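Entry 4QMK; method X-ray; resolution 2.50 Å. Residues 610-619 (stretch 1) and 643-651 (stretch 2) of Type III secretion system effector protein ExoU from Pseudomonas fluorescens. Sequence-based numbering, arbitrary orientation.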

# COMPACT_ATOMS: atom_id res chain seq x y z
N THR A 610 8.76 17.27 -23.81
CA THR A 610 9.87 16.32 -23.76
C THR A 610 10.62 16.50 -22.46
O THR A 610 10.44 17.50 -21.76
CB THR A 610 10.88 16.64 -24.88
OG1 THR A 610 11.29 18.00 -24.74
CG2 THR A 610 10.27 16.45 -26.26
N PRO A 611 11.46 15.51 -22.14
CA PRO A 611 12.31 15.59 -20.98
C PRO A 611 13.25 16.82 -21.07
O PRO A 611 13.50 17.51 -20.06
CB PRO A 611 13.11 14.30 -21.04
CG PRO A 611 12.25 13.34 -21.78
CD PRO A 611 11.44 14.15 -22.74
N ALA A 612 13.78 17.09 -22.28
CA ALA A 612 14.72 18.21 -22.43
C ALA A 612 14.07 19.54 -22.06
O ALA A 612 14.68 20.37 -21.34
CB ALA A 612 15.28 18.28 -23.84
N GLU A 613 12.87 19.76 -22.56
CA GLU A 613 12.16 20.98 -22.24
C GLU A 613 11.80 21.04 -20.73
O GLU A 613 11.99 22.06 -20.09
CB GLU A 613 10.91 21.10 -23.09
CG GLU A 613 11.22 21.20 -24.58
CD GLU A 613 10.06 20.84 -25.47
OE1 GLU A 613 8.90 20.81 -24.99
OE2 GLU A 613 10.31 20.60 -26.66
N PHE A 614 11.30 19.95 -20.18
CA PHE A 614 10.99 19.87 -18.75
C PHE A 614 12.24 20.22 -17.93
O PHE A 614 12.17 21.04 -17.04
CB PHE A 614 10.53 18.45 -18.41
CG PHE A 614 10.18 18.25 -16.99
CD1 PHE A 614 8.93 18.55 -16.53
CD2 PHE A 614 11.09 17.71 -16.12
CE1 PHE A 614 8.60 18.34 -15.22
CE2 PHE A 614 10.76 17.50 -14.79
CZ PHE A 614 9.52 17.83 -14.34
N ASN A 615 13.35 19.61 -18.26
CA ASN A 615 14.60 19.83 -17.56
C ASN A 615 15.15 21.26 -17.75
O ASN A 615 15.76 21.84 -16.85
CB ASN A 615 15.64 18.81 -17.99
CG ASN A 615 15.37 17.42 -17.47
OD1 ASN A 615 14.62 17.21 -16.54
ND2 ASN A 615 16.00 16.43 -18.10
N ARG A 616 14.90 21.85 -18.90
CA ARG A 616 15.39 23.18 -19.13
C ARG A 616 14.80 24.02 -18.10
O ARG A 616 15.50 24.83 -17.49
CB ARG A 616 14.99 23.70 -20.51
CG ARG A 616 15.62 25.03 -20.88
CD ARG A 616 15.39 25.42 -22.35
NE ARG A 616 15.49 26.87 -22.54
CZ ARG A 616 16.63 27.57 -22.59
NH1 ARG A 616 17.81 26.95 -22.45
NH2 ARG A 616 16.60 28.89 -22.75
N VAL A 617 13.50 23.84 -17.86
CA VAL A 617 12.79 24.72 -16.90
C VAL A 617 13.30 24.53 -15.50
O VAL A 617 13.42 25.49 -14.77
CB VAL A 617 11.27 24.51 -16.87
CG1 VAL A 617 10.64 25.48 -15.87
CG2 VAL A 617 10.64 24.73 -18.24
N LEU A 618 13.65 23.30 -15.14
CA LEU A 618 14.16 23.05 -13.80
C LEU A 618 15.56 23.56 -13.65
O LEU A 618 15.90 24.05 -12.59
CB LEU A 618 14.10 21.56 -13.42
CG LEU A 618 12.79 20.98 -12.84
CD1 LEU A 618 11.55 21.36 -13.60
CD2 LEU A 618 12.93 19.48 -12.83
N ASP A 619 16.38 23.44 -14.68
CA ASP A 619 17.73 23.98 -14.62
C ASP A 619 17.70 25.49 -14.39
O ASP A 619 18.56 26.02 -13.68
CB ASP A 619 18.53 23.62 -15.86
CG ASP A 619 18.79 22.10 -15.99
OD1 ASP A 619 18.77 21.39 -14.94
OD2 ASP A 619 19.05 21.62 -17.16
N GLN A 643 14.68 20.46 -4.60
CA GLN A 643 13.58 19.74 -5.24
C GLN A 643 13.70 19.84 -6.78
O GLN A 643 13.54 18.85 -7.49
CB GLN A 643 12.24 20.28 -4.76
CG GLN A 643 11.92 19.91 -3.32
CD GLN A 643 10.74 20.69 -2.77
OE1 GLN A 643 10.81 21.91 -2.51
NE2 GLN A 643 9.65 19.98 -2.55
N ALA A 644 14.05 21.03 -7.28
CA ALA A 644 14.20 21.22 -8.71
C ALA A 644 15.22 20.26 -9.27
O ALA A 644 15.01 19.75 -10.34
CB ALA A 644 14.60 22.64 -9.03
N LYS A 645 16.31 19.99 -8.55
CA LYS A 645 17.30 19.02 -9.02
C LYS A 645 16.75 17.61 -8.92
O LYS A 645 16.79 16.85 -9.87
CB LYS A 645 18.58 19.08 -8.21
CG LYS A 645 19.27 20.42 -8.22
CD LYS A 645 20.53 20.37 -7.37
CE LYS A 645 21.02 21.77 -7.11
NZ LYS A 645 22.31 21.79 -6.38
N ALA A 646 16.22 17.26 -7.76
CA ALA A 646 15.65 15.94 -7.51
C ALA A 646 14.56 15.50 -8.51
O ALA A 646 14.34 14.31 -8.67
CB ALA A 646 15.06 15.89 -6.11
N TRP A 647 13.83 16.43 -9.11
CA TRP A 647 12.80 16.07 -10.06
C TRP A 647 13.30 15.99 -11.50
O TRP A 647 12.54 15.66 -12.37
CB TRP A 647 11.62 17.03 -9.98
CG TRP A 647 10.68 16.90 -8.76
CD1 TRP A 647 10.96 17.21 -7.46
CD2 TRP A 647 9.28 16.54 -8.78
NE1 TRP A 647 9.85 17.00 -6.66
CE2 TRP A 647 8.80 16.61 -7.45
CE3 TRP A 647 8.40 16.15 -9.80
CZ2 TRP A 647 7.49 16.31 -7.12
CZ3 TRP A 647 7.09 15.83 -9.46
CH2 TRP A 647 6.65 15.91 -8.13
N ARG A 648 14.55 16.28 -11.78
CA ARG A 648 15.04 16.15 -13.17
C ARG A 648 14.78 14.75 -13.69
O ARG A 648 14.91 13.78 -12.96
CB ARG A 648 16.55 16.40 -13.31
CG ARG A 648 16.99 17.81 -13.03
CD ARG A 648 18.40 18.10 -13.54
NE ARG A 648 18.41 18.06 -15.00
CZ ARG A 648 19.46 18.37 -15.77
NH1 ARG A 648 20.60 18.79 -15.23
NH2 ARG A 648 19.35 18.30 -17.08
N ILE A 649 14.44 14.64 -14.96
CA ILE A 649 14.21 13.33 -15.57
C ILE A 649 15.57 12.77 -15.98
O ILE A 649 16.30 13.44 -16.71
CB ILE A 649 13.25 13.40 -16.76
CG1 ILE A 649 11.87 13.85 -16.29
CG2 ILE A 649 13.12 12.05 -17.44
CD1 ILE A 649 11.04 14.45 -17.39
N PRO A 650 15.92 11.56 -15.47
CA PRO A 650 17.20 10.90 -15.67
C PRO A 650 17.84 11.01 -17.03
O PRO A 650 19.04 11.24 -17.10
CB PRO A 650 16.87 9.45 -15.35
CG PRO A 650 15.90 9.57 -14.22
CD PRO A 650 15.06 10.78 -14.55
N VAL A 651 17.08 10.89 -18.11
CA VAL A 651 17.70 10.91 -19.45
C VAL A 651 18.59 9.65 -19.64
O VAL A 651 18.10 8.56 -19.99
CB VAL A 651 18.56 12.20 -19.69
CG1 VAL A 651 19.52 12.00 -20.88
CG2 VAL A 651 17.67 13.43 -19.90

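What lets a helix grip a chain that has left its own helix? N615 points toward the second stretch, and its amide meets the backbone of I649. I649 N donates to N615 OD1 at 3.0 Å, nearly straight, and N615 ND2 returns a weak bond to I649 O at 3.3 Å. A carboxamide suits this place because it carries an acceptor and a donor side by side.

Which hollow does I649 fill? Its side chain points toward the helix, and its tip fills the groove between P611 and F614: I649 CD1 lies 3.5 Å from F614 CD2 and 4.2 Å from P611 CB. The buried F614 ring also turns its edge to the backbone, with CE2 3.5 Å from W647 O.

Where does L618 fit? L618 CD2 fills a hollow where the second helix ends, 3.3 Å from A644 O, 3.7 Å from R648 N and 4.0 Å from W647 CB. A644 CB points toward the first helix, 4.0 Å from L618 O, its small size suiting L618 CA and A644 CA 5.4 Å apart.

What does R648 add at the surface? R648 starts sideways, but its end reaches D619: R648 NH1 and D619 OD1 form a 3.2 Å salt bridge. The oxygen lies over the guanidinium face, so charge alone makes this link.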